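Local coordinates for uncharacterized protein (Cricetid herpesvirus 2, PDB 4ZKQ), which binds chemokines and probably acts as a secreted viral decoy receptor that keeps them from the chemokine receptors of the host, at residues Ser18-Thr23 / Arg186-Glu191; Ile55-Leu60 / Leu179-Asp184; Val308-Trp313 / Leu381-Gly386; Cys326-Pro331 / Pro340-Ser345. One frame throughout, in Å; residues are numbered along the deposited sequence. Where two conformers were deposited one is given.

Contact 1: Ser18-Thr23 / Arg186-Glu191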
loop_
_atom_site.group_PDB
_atom_site.type_symbol
_atom_site.label_atom_id
_atom_site.label_comp_id
_atom_site.label_asym_id
_atom_site.label_seq_id
_atom_site.Cartn_x
_atom_site.Cartn_y
_atom_site.Cartn_z
ATOM N N SER A 18 3.474 -12.570 18.040
ATOM C CA SER A 18 3.319 -11.270 18.686
ATOM C C SER A 18 1.906 -10.739 18.510
ATOM O O SER A 18 1.308 -10.897 17.446
ATOM C CB SER A 18 4.302 -10.249 18.131
ATOM O OG SER A 18 4.008 -8.966 18.667
ATOM N N SER A 19 1.382 -10.113 19.558
ATOM C CA SER A 19 0.039 -9.531 19.534
ATOM C C SER A 19 0.099 -8.030 19.273
ATOM O O SER A 19 -0.928 -7.343 19.334
ATOM C CB SER A 19 -0.675 -9.791 20.865
ATOM O OG SER A 19 0.079 -9.233 21.933
ATOM N N ARG A 20 1.302 -7.527 18.990
ATOM C CA ARG A 20 1.538 -6.091 18.873
ATOM C C ARG A 20 2.061 -5.707 17.474
ATOM O O ARG A 20 2.807 -4.739 17.312
ATOM C CB ARG A 20 2.511 -5.638 19.975
ATOM C CG ARG A 20 1.902 -5.671 21.385
ATOM C CD ARG A 20 2.943 -5.473 22.497
ATOM N NE ARG A 20 4.032 -6.434 22.376
ATOM C CZ ARG A 20 3.904 -7.745 22.556
ATOM N NH1 ARG A 20 2.735 -8.281 22.888
ATOM N NH2 ARG A 20 4.958 -8.529 22.404
ATOM N N LEU A 21 1.635 -6.460 16.466
ATOM C CA LEU A 21 2.006 -6.210 15.072
ATOM C C LEU A 21 0.940 -5.391 14.344
ATOM O O LEU A 21 -0.142 -5.153 14.878
ATOM C CB LEU A 21 2.221 -7.538 14.350
ATOM C CG LEU A 21 3.236 -8.474 15.003
ATOM C CD1 LEU A 21 3.332 -9.752 14.199
ATOM C CD2 LEU A 21 4.608 -7.811 15.123
ATOM N N LEU A 22 1.244 -4.959 13.123
ATOM C CA LEU A 22 0.252 -4.292 12.289
ATOM C C LEU A 22 -0.925 -5.217 12.059
ATOM O O LEU A 22 -0.754 -6.432 12.002
ATOM C CB LEU A 22 0.837 -3.881 10.932
ATOM C CG LEU A 22 2.116 -3.045 10.921
ATOM C CD1 LEU A 22 2.587 -2.863 9.495
ATOM C CD2 LEU A 22 1.908 -1.697 11.583
ATOM N N THR A 23 -2.114 -4.641 11.917
ATOM C CA THR A 23 -3.295 -5.415 11.554
ATOM C C THR A 23 -4.090 -4.635 10.525
ATOM O O THR A 23 -3.867 -3.436 10.330
ATOM C CB THR A 23 -4.194 -5.730 12.777
ATOM O OG1 THR A 23 -4.662 -4.511 13.360
ATOM C CG2 THR A 23 -3.430 -6.529 13.833
ATOM N N ARG A 186 0.113 -1.289 18.599
ATOM C CA ARG A 186 0.838 -2.161 17.670
ATOM C C ARG A 186 2.297 -1.739 17.503
ATOM O O ARG A 186 2.786 -1.566 16.388
ATOM C CB ARG A 186 0.128 -2.168 16.318
ATOM C CG ARG A 186 -1.333 -2.566 16.434
ATOM C CD ARG A 186 -2.093 -2.303 15.148
ATOM N NE ARG A 186 -3.508 -2.652 15.248
ATOM C CZ ARG A 186 -4.418 -1.912 15.873
ATOM N NH1 ARG A 186 -4.059 -0.788 16.474
ATOM N NH2 ARG A 186 -5.687 -2.294 15.896
ATOM N N GLU A 187 3.000 -1.607 18.625
ATOM C CA GLU A 187 4.323 -0.993 18.637
ATOM C C GLU A 187 5.417 -1.834 17.969
ATOM O O GLU A 187 6.475 -1.308 17.627
ATOM C CB GLU A 187 4.721 -0.671 20.086
ATOM C CG GLU A 187 4.867 -1.889 20.970
ATOM C CD GLU A 187 4.942 -1.536 22.452
ATOM O OE1 GLU A 187 4.710 -0.362 22.810
ATOM O OE2 GLU A 187 5.230 -2.441 23.256
ATOM N N GLU A 188 5.173 -3.128 17.778
ATOM C CA GLU A 188 6.122 -3.986 17.078
ATOM C C GLU A 188 5.847 -4.067 15.563
ATOM O O GLU A 188 6.612 -4.685 14.817
ATOM C CB GLU A 188 6.112 -5.390 17.705
ATOM C CG GLU A 188 6.709 -5.403 19.122
ATOM C CD GLU A 188 6.564 -6.730 19.859
ATOM O OE1 GLU A 188 6.320 -7.774 19.218
ATOM O OE2 GLU A 188 6.698 -6.721 21.105
ATOM N N GLY A 189 4.789 -3.399 15.109
ATOM C CA GLY A 189 4.374 -3.461 13.715
ATOM C C GLY A 189 5.268 -2.675 12.771
ATOM O O GLY A 189 5.452 -3.065 11.620
ATOM N N LEU A 190 5.798 -1.558 13.257
ATOM C CA LEU A 190 6.812 -0.789 12.548
ATOM C C LEU A 190 7.977 -0.539 13.489
ATOM O O LEU A 190 7.802 0.038 14.558
ATOM C CB LEU A 190 6.262 0.544 12.041
ATOM C CG LEU A 190 7.191 1.433 11.193
ATOM C CD1 LEU A 190 6.363 2.293 10.250
ATOM C CD2 LEU A 190 8.061 2.336 12.055
ATOM N N GLU A 191 9.157 -0.986 13.082
ATOM C CA GLU A 191 10.391 -0.703 13.808
ATOM C C GLU A 191 11.332 0.029 12.860
ATOM O O GLU A 191 11.463 -0.363 11.702
ATOM C CB GLU A 191 11.037 -1.997 14.316
ATOM C CG GLU A 191 10.157 -2.849 15.239
ATOM C CD GLU A 191 10.046 -2.311 16.658
ATOM O OE1 GLU A 191 10.442 -1.153 16.910
ATOM O OE2 GLU A 191 9.558 -3.060 17.534
#
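R20 and E188 form a salt bridge that ties the loop before strand 23-26 to the type I beta turn R186-G189, which leads into strand 190-195. The R20 side chain starts with CB 4.2 Å from E188 CD; the chain then passes E187, whose OE2 is 3.9 Å from R20 CD. A bend at chi3 (-54°) places NE beside E188, and NE and NH2 both grip OE2 side-on, at 3.0 and 2.8 Å. OE2 lies at the guanidinium edge, the carboxylate plane turned 84° from it, and both nitrogens reach OE2 from the same face of the carboxylate. The other oxygen, E188 OE1, receives a 2.7 Å hydrogen bond from S18 OG, from above the carboxylate plane; that OG accepts from R20 N in an ST turn. The backbone adds E188 N to R20 O, while L22 CG packs on G189 O. Outside the two segments, D184 makes a salt bridge with R186 NH1, and strand 206-223 bonds to the backbone of L22 and G189. The R186 chain, extended from CG to NE, passes L21 O, with CG 3.2 Å from it, and crosses T23 at about a right angle, where NE donates to T23 OG1 at 2.9 Å.

Contact 2: Ile55-Leu60 / Leu179-Asp184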
loop_
_atom_site.group_PDB
_atom_site.type_symbol
_atom_site.label_atom_id
_atom_site.label_comp_id
_atom_site.label_asym_id
_atom_site.label_seq_id
_atom_site.Cartn_x
_atom_site.Cartn_y
_atom_site.Cartn_z
ATOM N N ILE A 55 -7.940 -0.784 5.538
ATOM C CA ILE A 55 -7.107 0.042 6.397
ATOM C C ILE A 55 -6.168 -0.796 7.268
ATOM O O ILE A 55 -6.551 -1.824 7.819
ATOM C CB ILE A 55 -7.968 0.964 7.274
ATOM C CG1 ILE A 55 -7.082 1.983 8.002
ATOM C CG2 ILE A 55 -8.826 0.158 8.246
ATOM C CD1 ILE A 55 -7.859 3.147 8.567
ATOM N N THR A 56 -4.923 -0.340 7.346
ATOM C CA THR A 56 -3.893 -0.969 8.159
ATOM C C THR A 56 -3.604 -0.042 9.325
ATOM O O THR A 56 -3.481 1.163 9.135
ATOM C CB THR A 56 -2.610 -1.224 7.348
ATOM O OG1 THR A 56 -2.853 -2.251 6.375
ATOM C CG2 THR A 56 -1.438 -1.660 8.252
ATOM N N TYR A 57 -3.536 -0.602 10.531
ATOM C CA TYR A 57 -3.250 0.173 11.731
ATOM C C TYR A 57 -1.796 -0.027 12.158
ATOM O O TYR A 57 -1.268 -1.137 12.083
ATOM C CB TYR A 57 -4.181 -0.236 12.875
ATOM C CG TYR A 57 -5.642 -0.221 12.527
ATOM C CD1 TYR A 57 -6.382 0.954 12.603
ATOM C CD2 TYR A 57 -6.295 -1.383 12.132
ATOM C CE1 TYR A 57 -7.729 0.970 12.287
ATOM C CE2 TYR A 57 -7.638 -1.373 11.814
ATOM C CZ TYR A 57 -8.349 -0.195 11.895
ATOM O OH TYR A 57 -9.693 -0.181 11.587
ATOM N N GLY A 58 -1.148 1.043 12.597
ATOM C CA GLY A 58 0.223 0.939 13.074
ATOM C C GLY A 58 0.649 2.099 13.952
ATOM O O GLY A 58 -0.122 3.023 14.193
ATOM N N PRO A 59 1.890 2.046 14.456
ATOM C CA PRO A 59 2.441 3.071 15.336
ATOM C C PRO A 59 3.147 4.182 14.568
ATOM O O PRO A 59 3.938 3.886 13.675
ATOM C CB PRO A 59 3.448 2.283 16.180
ATOM C CG PRO A 59 3.988 1.276 15.215
ATOM C CD PRO A 59 2.832 0.929 14.274
ATOM N N LEU A 60 2.879 5.430 14.932
ATOM C CA LEU A 60 3.626 6.562 14.398
ATOM C C LEU A 60 4.887 6.763 15.226
ATOM O O LEU A 60 4.804 7.107 16.401
ATOM C CB LEU A 60 2.776 7.831 14.413
ATOM C CG LEU A 60 3.437 9.102 13.867
ATOM C CD1 LEU A 60 3.941 8.915 12.434
ATOM C CD2 LEU A 60 2.447 10.239 13.939
ATOM N N LEU A 179 -3.333 3.982 8.975
ATOM C CA LEU A 179 -3.504 4.936 10.059
ATOM C C LEU A 179 -2.427 4.703 11.102
ATOM O O LEU A 179 -2.405 3.667 11.763
ATOM C CB LEU A 179 -4.901 4.826 10.669
ATOM C CG LEU A 179 -5.275 5.904 11.692
ATOM C CD1 LEU A 179 -5.189 7.281 11.064
ATOM C CD2 LEU A 179 -6.682 5.638 12.209
ATOM N N TRP A 180 -1.528 5.679 11.215
ATOM C CA TRP A 180 -0.365 5.604 12.090
ATOM C C TRP A 180 -0.604 6.523 13.271
ATOM O O TRP A 180 -0.620 7.737 13.112
ATOM C CB TRP A 180 0.911 6.007 11.342
ATOM C CG TRP A 180 1.047 5.275 10.070
ATOM C CD1 TRP A 180 0.598 5.672 8.846
ATOM C CD2 TRP A 180 1.635 3.990 9.886
ATOM N NE1 TRP A 180 0.875 4.712 7.905
ATOM C CE2 TRP A 180 1.518 3.665 8.521
ATOM C CE3 TRP A 180 2.260 3.074 10.746
ATOM C CZ2 TRP A 180 1.992 2.476 7.990
ATOM C CZ3 TRP A 180 2.736 1.894 10.218
ATOM C CH2 TRP A 180 2.596 1.603 8.854
ATOM N N LYS A 181 -0.817 5.934 14.446
ATOM C CA LYS A 181 -1.115 6.701 15.651
ATOM C C LYS A 181 0.054 6.701 16.619
ATOM O O LYS A 181 0.734 5.690 16.801
ATOM C CB LYS A 181 -2.350 6.146 16.364
ATOM C CG LYS A 181 -3.620 6.189 15.551
ATOM C CD LYS A 181 -4.824 5.875 16.427
ATOM C CE LYS A 181 -5.991 5.374 15.603
ATOM N NZ LYS A 181 -5.945 3.898 15.380
ATOM N N ALA A 182 0.294 7.849 17.237
ATOM C CA ALA A 182 1.288 7.927 18.287
ATOM C C ALA A 182 0.798 7.054 19.443
ATOM O O ALA A 182 -0.374 7.107 19.808
ATOM C CB ALA A 182 1.498 9.359 18.736
ATOM N N ASN A 183 1.692 6.247 19.992
ATOM C CA ASN A 183 1.343 5.332 21.082
ATOM C C ASN A 183 0.257 4.314 20.714
ATOM O O ASN A 183 -0.470 3.836 21.583
ATOM C CB ASN A 183 0.904 6.123 22.316
ATOM C CG ASN A 183 2.036 6.942 22.913
ATOM O OD1 ASN A 183 3.177 6.488 22.962
ATOM N ND2 ASN A 183 1.725 8.150 23.364
ATOM N N ASP A 184 0.155 3.978 19.433
ATOM C CA ASP A 184 -0.662 2.845 19.020
ATOM C C ASP A 184 -0.168 1.598 19.748
ATOM O O ASP A 184 1.026 1.468 20.027
ATOM C CB ASP A 184 -0.587 2.633 17.510
ATOM C CG ASP A 184 -1.712 1.774 16.997
ATOM O OD1 ASP A 184 -1.556 0.536 16.979
ATOM O OD2 ASP A 184 -2.757 2.339 16.624
HETATM O O HOH W 1 4.241 5.375 18.546
#
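Y57 and L179 pair in parallel, as do G58 with W180 and P59 with K181, and four backbone hydrogen bonds join the two segments, whose short strand axes run 24° apart. L179 N donates to T56 O at 2.8 Å, G58 N to L179 O, K181 N to G58 O and L60 N to K181 O. The last acceptor is shared: L60 N and D184 N, the latter closing the type II turn K181-D184, come to K181 O from opposite faces of its carbonyl plane. Weaker CA-H...O contacts run between them, such as W180 CA to G58 O at 3.3 Å.

Apolar contacts lie on two faces. I55 CD1 reaches L179 CB at 4.0 Å, side by side. On the other face the W180 indole lies by G58, with CZ3 3.9 Å from G58 CA, and its edge meets P59 O at CE3, 3.5 Å away. L60 CB packs on W180 CB.

Among polar groups, K181 in the conformer given bends at chi4 (87°), with NZ near the Y57 ring; its long salt bridge to D184 OD2 is doubtful, whereas D184 OD1 pairs with R186. Y57 OH bonds to D25 and W180 NE1 to S178. One water donates to L60 O and accepts from N183 N.

The strand core is thus fixed by main-chain bonds and apolar packing, while D184, which pairs with R186, is probably kept ionised.

Contact 3: Val308-Trp313 / Leu381-Gly386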
loop_
_atom_site.group_PDB
_atom_site.type_symbol
_atom_site.label_atom_id
_atom_site.label_comp_id
_atom_site.label_asym_id
_atom_site.label_seq_id
_atom_site.Cartn_x
_atom_site.Cartn_y
_atom_site.Cartn_z
ATOM N N VAL A 308 -14.268 -9.249 1.887
ATOM C CA VAL A 308 -13.019 -9.655 1.272
ATOM C C VAL A 308 -12.713 -8.655 0.166
ATOM O O VAL A 308 -13.611 -8.265 -0.589
ATOM C CB VAL A 308 -13.106 -11.096 0.710
ATOM C CG1 VAL A 308 -12.049 -11.355 -0.380
ATOM C CG2 VAL A 308 -12.985 -12.108 1.839
ATOM N N LEU A 309 -11.458 -8.218 0.100
ATOM C CA LEU A 309 -11.000 -7.326 -0.951
ATOM C C LEU A 309 -10.230 -8.144 -1.967
ATOM O O LEU A 309 -9.339 -8.910 -1.601
ATOM C CB LEU A 309 -10.116 -6.211 -0.393
ATOM C CG LEU A 309 -9.585 -5.203 -1.410
ATOM C CD1 LEU A 309 -10.706 -4.337 -1.969
ATOM C CD2 LEU A 309 -8.507 -4.334 -0.790
ATOM N N ALA A 310 -10.593 -7.998 -3.237
ATOM C CA ALA A 310 -9.897 -8.689 -4.311
ATOM C C ALA A 310 -9.213 -7.663 -5.198
ATOM O O ALA A 310 -9.857 -6.738 -5.690
ATOM C CB ALA A 310 -10.868 -9.557 -5.120
ATOM N N SER A 311 -7.898 -7.808 -5.365
ATOM C CA SER A 311 -7.124 -6.943 -6.244
ATOM C C SER A 311 -6.529 -7.804 -7.337
ATOM O O SER A 311 -5.948 -8.844 -7.047
ATOM C CB SER A 311 -6.005 -6.222 -5.486
ATOM O OG SER A 311 -6.477 -5.610 -4.303
ATOM N N VAL A 312 -6.658 -7.374 -8.585
ATOM C CA VAL A 312 -6.069 -8.115 -9.693
ATOM C C VAL A 312 -5.394 -7.147 -10.637
ATOM O O VAL A 312 -5.919 -6.072 -10.926
ATOM C CB VAL A 312 -7.125 -8.957 -10.447
ATOM C CG1 VAL A 312 -8.232 -8.079 -11.008
ATOM C CG2 VAL A 312 -6.471 -9.794 -11.554
ATOM N N TRP A 313 -4.209 -7.517 -11.105
ATOM C CA TRP A 313 -3.560 -6.727 -12.128
ATOM C C TRP A 313 -2.776 -7.614 -13.070
ATOM O O TRP A 313 -2.474 -8.759 -12.747
ATOM C CB TRP A 313 -2.655 -5.664 -11.502
ATOM C CG TRP A 313 -1.495 -6.187 -10.734
ATOM C CD1 TRP A 313 -1.460 -6.483 -9.401
ATOM C CD2 TRP A 313 -0.187 -6.458 -11.239
ATOM N NE1 TRP A 313 -0.208 -6.922 -9.047
ATOM C CE2 TRP A 313 0.595 -6.916 -10.161
ATOM C CE3 TRP A 313 0.405 -6.355 -12.504
ATOM C CZ2 TRP A 313 1.927 -7.277 -10.304
ATOM C CZ3 TRP A 313 1.729 -6.712 -12.646
ATOM C CH2 TRP A 313 2.477 -7.167 -11.555
ATOM N N LEU A 381 -3.502 -12.099 -8.737
ATOM C CA LEU A 381 -4.752 -11.937 -8.009
ATOM C C LEU A 381 -4.484 -12.080 -6.528
ATOM O O LEU A 381 -3.927 -13.085 -6.095
ATOM C CB LEU A 381 -5.781 -12.980 -8.453
ATOM C CG LEU A 381 -7.061 -13.073 -7.618
ATOM C CD1 LEU A 381 -7.884 -11.793 -7.765
ATOM C CD2 LEU A 381 -7.871 -14.294 -8.019
ATOM N N LYS A 382 -4.881 -11.076 -5.756
ATOM C CA LYS A 382 -4.827 -11.184 -4.308
ATOM C C LYS A 382 -6.231 -11.030 -3.747
ATOM O O LYS A 382 -6.998 -10.175 -4.181
ATOM C CB LYS A 382 -3.894 -10.138 -3.700
ATOM C CG LYS A 382 -3.803 -10.241 -2.179
ATOM C CD LYS A 382 -2.672 -9.412 -1.595
ATOM C CE LYS A 382 -2.906 -7.931 -1.783
ATOM N NZ LYS A 382 -1.917 -7.122 -1.014
ATOM N N MET A 383 -6.552 -11.890 -2.793
ATOM C CA MET A 383 -7.826 -11.852 -2.095
ATOM C C MET A 383 -7.514 -11.908 -0.608
ATOM O O MET A 383 -6.734 -12.751 -0.166
ATOM C CB MET A 383 -8.720 -13.014 -2.529
ATOM C CG MET A 383 -9.065 -12.998 -4.017
ATOM S SD MET A 383 -10.200 -14.308 -4.521
ATOM C CE MET A 383 -11.698 -13.824 -3.663
ATOM N N GLU A 384 -8.093 -10.992 0.161
ATOM C CA GLU A 384 -7.737 -10.859 1.566
ATOM C C GLU A 384 -8.916 -10.452 2.435
ATOM O O GLU A 384 -9.773 -9.664 2.030
ATOM C CB GLU A 384 -6.614 -9.831 1.736
ATOM C CG GLU A 384 -6.949 -8.462 1.169
ATOM C CD GLU A 384 -5.758 -7.523 1.126
ATOM O OE1 GLU A 384 -4.974 -7.512 2.093
ATOM O OE2 GLU A 384 -5.613 -6.787 0.126
ATOM N N SER A 385 -8.931 -11.010 3.638
ATOM C CA SER A 385 -9.784 -10.552 4.715
ATOM C C SER A 385 -8.916 -9.768 5.677
ATOM O O SER A 385 -7.803 -9.382 5.336
ATOM C CB SER A 385 -10.442 -11.732 5.422
ATOM O OG SER A 385 -9.451 -12.569 5.985
ATOM N N GLY A 386 -9.417 -9.550 6.884
ATOM C CA GLY A 386 -8.635 -8.900 7.918
ATOM C C GLY A 386 -7.524 -9.772 8.470
ATOM O O GLY A 386 -6.531 -9.257 8.985
HETATM O O HOH W 2 -6.626 -7.474 -2.256
#
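A310 meets M383 and V312 meets L381 in non-hydrogen-bonded antiparallel pairs, while L309 with E384 and S311 with K382 form the hydrogen-bonded ones. In each of the latter the bonds run both ways; K382 N to S311 O, at 2.8 Å, is nearly straight (173°).

On the face of A310 and V312 the contacts are apolar. M383 has CG beside its backbone N and bends at chi3 (67°), which turns CE to within 4.1 Å of V308 CG1, while its CG rests 4.0 Å from A310 CB. L381 holds CG anti to its backbone N (chi1 171°), and its CD1 comes 4.0 Å from V312 CB and also close to S311 O.

The opposite face, that of L309 and S311, is mixed. E384 CG sits between the backbone N and the carbonyl carbon, and the chain extends beyond it alongside L309, bringing OE2 3.9 Å from L309 CD2. K382 leaves CG anti to its N, then bends at chi3; NZ forms a long salt bridge with E384 OE2 and bonds to T80. One water lies 2.7 Å from E384 OE2, to which it can donate, and 2.8 Å from S311 OG, linking the polar groups of both strands within a buried contact. E384 OE1 goes to K54 and Q24.

Strand 308-315 is the middle of three here: 378-384 lies along one edge and 324-330 along the other, with strand 350-355 packed over A310, V312 and L381, and strand 23-26 against L309 and E384.

Contact 4: Cys326-Pro331 / Pro340-Ser345; sequences CAFVIP and PRRIMS
V329 O receives the shortest polar bond of the contact, from R341 N at 2.7 Å, and V329 N donates back to R341 O at 2.8 Å, which makes V329 and R341 a hydrogen-bonded antiparallel pair. Two residues on along the second segment, I343 N donates to A327 O. R341 O is also approached by F328 CA at 3.2 Å, a CA-H...O contact of the neighbouring, non-hydrogen-bonded pair F328-R342.

The V329 side of the ribbon is apolar where I343 reaches it. I343 CG1 lies beside its own backbone N (chi1 -73°), and CD1 beyond it fits between A327 CB and V329 CG2, 3.8 Å from each.

These strands, 324-330 and 341-342, form a beta hairpin with a long connecting loop, added to the outer side of strand 308-315; the C326-C347 disulfide ties the first strand to the chain a few residues after the second.

On the F328 side, R342 runs alongside the ring, CG 3.7 Å from CE2, with its guanidinium plane 78° from the ring plane. P340 CB touches both F328 CB and I330 CG1. On the V329 side, R341 bends at chi2 (-80°) and again at chi3, and crosses P331 at about a right angle: P331 CG stands over one face of the guanidinium, toward its rim, 3.5 Å from NH1. That guanidinium bonds to the carbonyl oxygens of R335, R336 and V339 in the connecting loop. A water accepts from both A327 N and M344 N, beyond the last pair of the ribbon.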
loop_
_atom_site.group_PDB
_atom_site.type_symbol
_atom_site.label_atom_id
_atom_site.label_comp_id
_atom_site.label_asym_id
_atom_site.label_seq_id
_atom_site.Cartn_x
_atom_site.Cartn_y
_atom_site.Cartn_z
ATOM N N CYS A 326 -7.757 -3.966 -11.621
ATOM C CA CYS A 326 -9.125 -3.830 -11.147
ATOM C C CYS A 326 -9.170 -4.285 -9.697
ATOM O O CYS A 326 -8.287 -5.020 -9.247
ATOM C CB CYS A 326 -10.090 -4.659 -12.000
ATOM S SG CYS A 326 -9.934 -4.346 -13.770
ATOM N N ALA A 327 -10.194 -3.852 -8.969
ATOM C CA ALA A 327 -10.388 -4.309 -7.601
ATOM C C ALA A 327 -11.870 -4.498 -7.317
ATOM O O ALA A 327 -12.705 -3.826 -7.916
ATOM C CB ALA A 327 -9.766 -3.335 -6.619
ATOM N N PHE A 328 -12.175 -5.432 -6.421
ATOM C CA PHE A 328 -13.546 -5.790 -6.087
ATOM C C PHE A 328 -13.703 -5.913 -4.590
ATOM O O PHE A 328 -12.845 -6.492 -3.927
ATOM C CB PHE A 328 -13.944 -7.114 -6.740
ATOM C CG PHE A 328 -13.687 -7.159 -8.201
ATOM C CD1 PHE A 328 -12.441 -7.525 -8.682
ATOM C CD2 PHE A 328 -14.684 -6.831 -9.102
ATOM C CE1 PHE A 328 -12.195 -7.564 -10.033
ATOM C CE2 PHE A 328 -14.445 -6.872 -10.453
ATOM C CZ PHE A 328 -13.196 -7.240 -10.921
ATOM N N VAL A 329 -14.793 -5.364 -4.062
ATOM C CA VAL A 329 -15.168 -5.589 -2.672
ATOM C C VAL A 329 -16.227 -6.680 -2.623
ATOM O O VAL A 329 -17.221 -6.615 -3.343
ATOM C CB VAL A 329 -15.723 -4.320 -1.993
ATOM C CG1 VAL A 329 -15.783 -4.521 -0.481
ATOM C CG2 VAL A 329 -14.878 -3.116 -2.329
ATOM N N ILE A 330 -16.011 -7.674 -1.770
ATOM C CA ILE A 330 -16.905 -8.817 -1.684
ATOM C C ILE A 330 -17.410 -8.956 -0.259
ATOM O O ILE A 330 -16.738 -9.550 0.586
ATOM C CB ILE A 330 -16.217 -10.130 -2.110
ATOM C CG1 ILE A 330 -15.433 -9.934 -3.412
ATOM C CG2 ILE A 330 -17.258 -11.233 -2.255
ATOM C CD1 ILE A 330 -14.644 -11.148 -3.845
ATOM N N PRO A 331 -18.591 -8.390 0.025
ATOM C CA PRO A 331 -19.129 -8.547 1.378
ATOM C C PRO A 331 -19.490 -10.000 1.651
ATOM O O PRO A 331 -19.752 -10.743 0.701
ATOM C CB PRO A 331 -20.371 -7.652 1.370
ATOM C CG PRO A 331 -20.803 -7.636 -0.046
ATOM C CD PRO A 331 -19.543 -7.707 -0.868
ATOM N N PRO A 340 -19.182 -9.977 -5.901
ATOM C CA PRO A 340 -18.171 -8.918 -6.021
ATOM C C PRO A 340 -18.720 -7.589 -6.526
ATOM O O PRO A 340 -19.498 -7.551 -7.480
ATOM C CB PRO A 340 -17.167 -9.498 -7.030
ATOM C CG PRO A 340 -17.328 -10.959 -6.931
ATOM C CD PRO A 340 -18.796 -11.176 -6.669
ATOM N N ARG A 341 -18.321 -6.514 -5.850
ATOM C CA ARG A 341 -18.612 -5.151 -6.273
ATOM C C ARG A 341 -17.362 -4.536 -6.879
ATOM O O ARG A 341 -16.372 -4.342 -6.185
ATOM C CB ARG A 341 -19.070 -4.288 -5.093
ATOM C CG ARG A 341 -19.932 -4.986 -4.035
ATOM C CD ARG A 341 -21.357 -5.087 -4.478
ATOM N NE ARG A 341 -22.284 -5.016 -3.349
ATOM C CZ ARG A 341 -22.817 -6.061 -2.719
ATOM N NH1 ARG A 341 -22.522 -7.306 -3.072
ATOM N NH2 ARG A 341 -23.661 -5.856 -1.721
ATOM N N ARG A 342 -17.412 -4.221 -8.164
ATOM C CA ARG A 342 -16.303 -3.571 -8.841
ATOM C C ARG A 342 -16.103 -2.169 -8.283
ATOM O O ARG A 342 -17.072 -1.442 -8.051
ATOM C CB ARG A 342 -16.574 -3.522 -10.338
ATOM C CG ARG A 342 -15.346 -3.377 -11.210
ATOM C CD ARG A 342 -15.743 -3.377 -12.683
ATOM N NE ARG A 342 -16.550 -4.547 -13.034
ATOM C CZ ARG A 342 -17.145 -4.728 -14.208
ATOM N NH1 ARG A 342 -17.037 -3.816 -15.167
ATOM N NH2 ARG A 342 -17.855 -5.828 -14.425
ATOM N N ILE A 343 -14.852 -1.787 -8.054
ATOM C CA ILE A 343 -14.583 -0.498 -7.430
ATOM C C ILE A 343 -14.589 0.629 -8.460
ATOM O O ILE A 343 -15.196 1.683 -8.230
ATOM C CB ILE A 343 -13.259 -0.521 -6.654
ATOM C CG1 ILE A 343 -13.450 -1.343 -5.379
ATOM C CG2 ILE A 343 -12.831 0.894 -6.304
ATOM C CD1 ILE A 343 -12.228 -1.458 -4.496
ATOM N N MET A 344 -13.939 0.425 -9.601
ATOM C CA MET A 344 -14.071 1.436 -10.651
ATOM C C MET A 344 -15.163 1.069 -11.642
ATOM O O MET A 344 -15.701 -0.037 -11.604
ATOM C CB MET A 344 -12.759 1.659 -11.381
ATOM C CG MET A 344 -11.810 2.578 -10.626
ATOM S SD MET A 344 -10.397 3.173 -11.586
ATOM C CE MET A 344 -9.970 4.650 -10.652
ATOM N N SER A 345 -15.481 2.008 -12.528
ATOM C CA SER A 345 -16.621 1.874 -13.438
ATOM C C SER A 345 -16.588 0.566 -14.234
ATOM O O SER A 345 -17.566 -0.182 -14.250
ATOM C CB SER A 345 -16.667 3.068 -14.401
ATOM O OG SER A 345 -17.690 2.908 -15.361
HETATM O O HOH W 3 -11.551 -1.575 -10.122
#

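From the N terminus, 18-23 opens contact 1, which closes only at 186-191. Contact 2 is nested within it, closing at 179-184 the loop that begins at 55-60. The two touch, T23 O probably accepting a hydrogen bond from Y57 N, which adds strand 23-26 to the edge of 54-59 away from 175-181. After both have closed, contact 3 opens at 308-313 and closes at 381-386, with the hairpin of contact 4 nested inside; A310 O to F328 N and V308 O to I330 N probably join them. Contacts 1 and 3 have centres about 22 Å apart and do not touch, yet both reach the large mixed sheet that includes strands 190-195, 206-223 and 378-384.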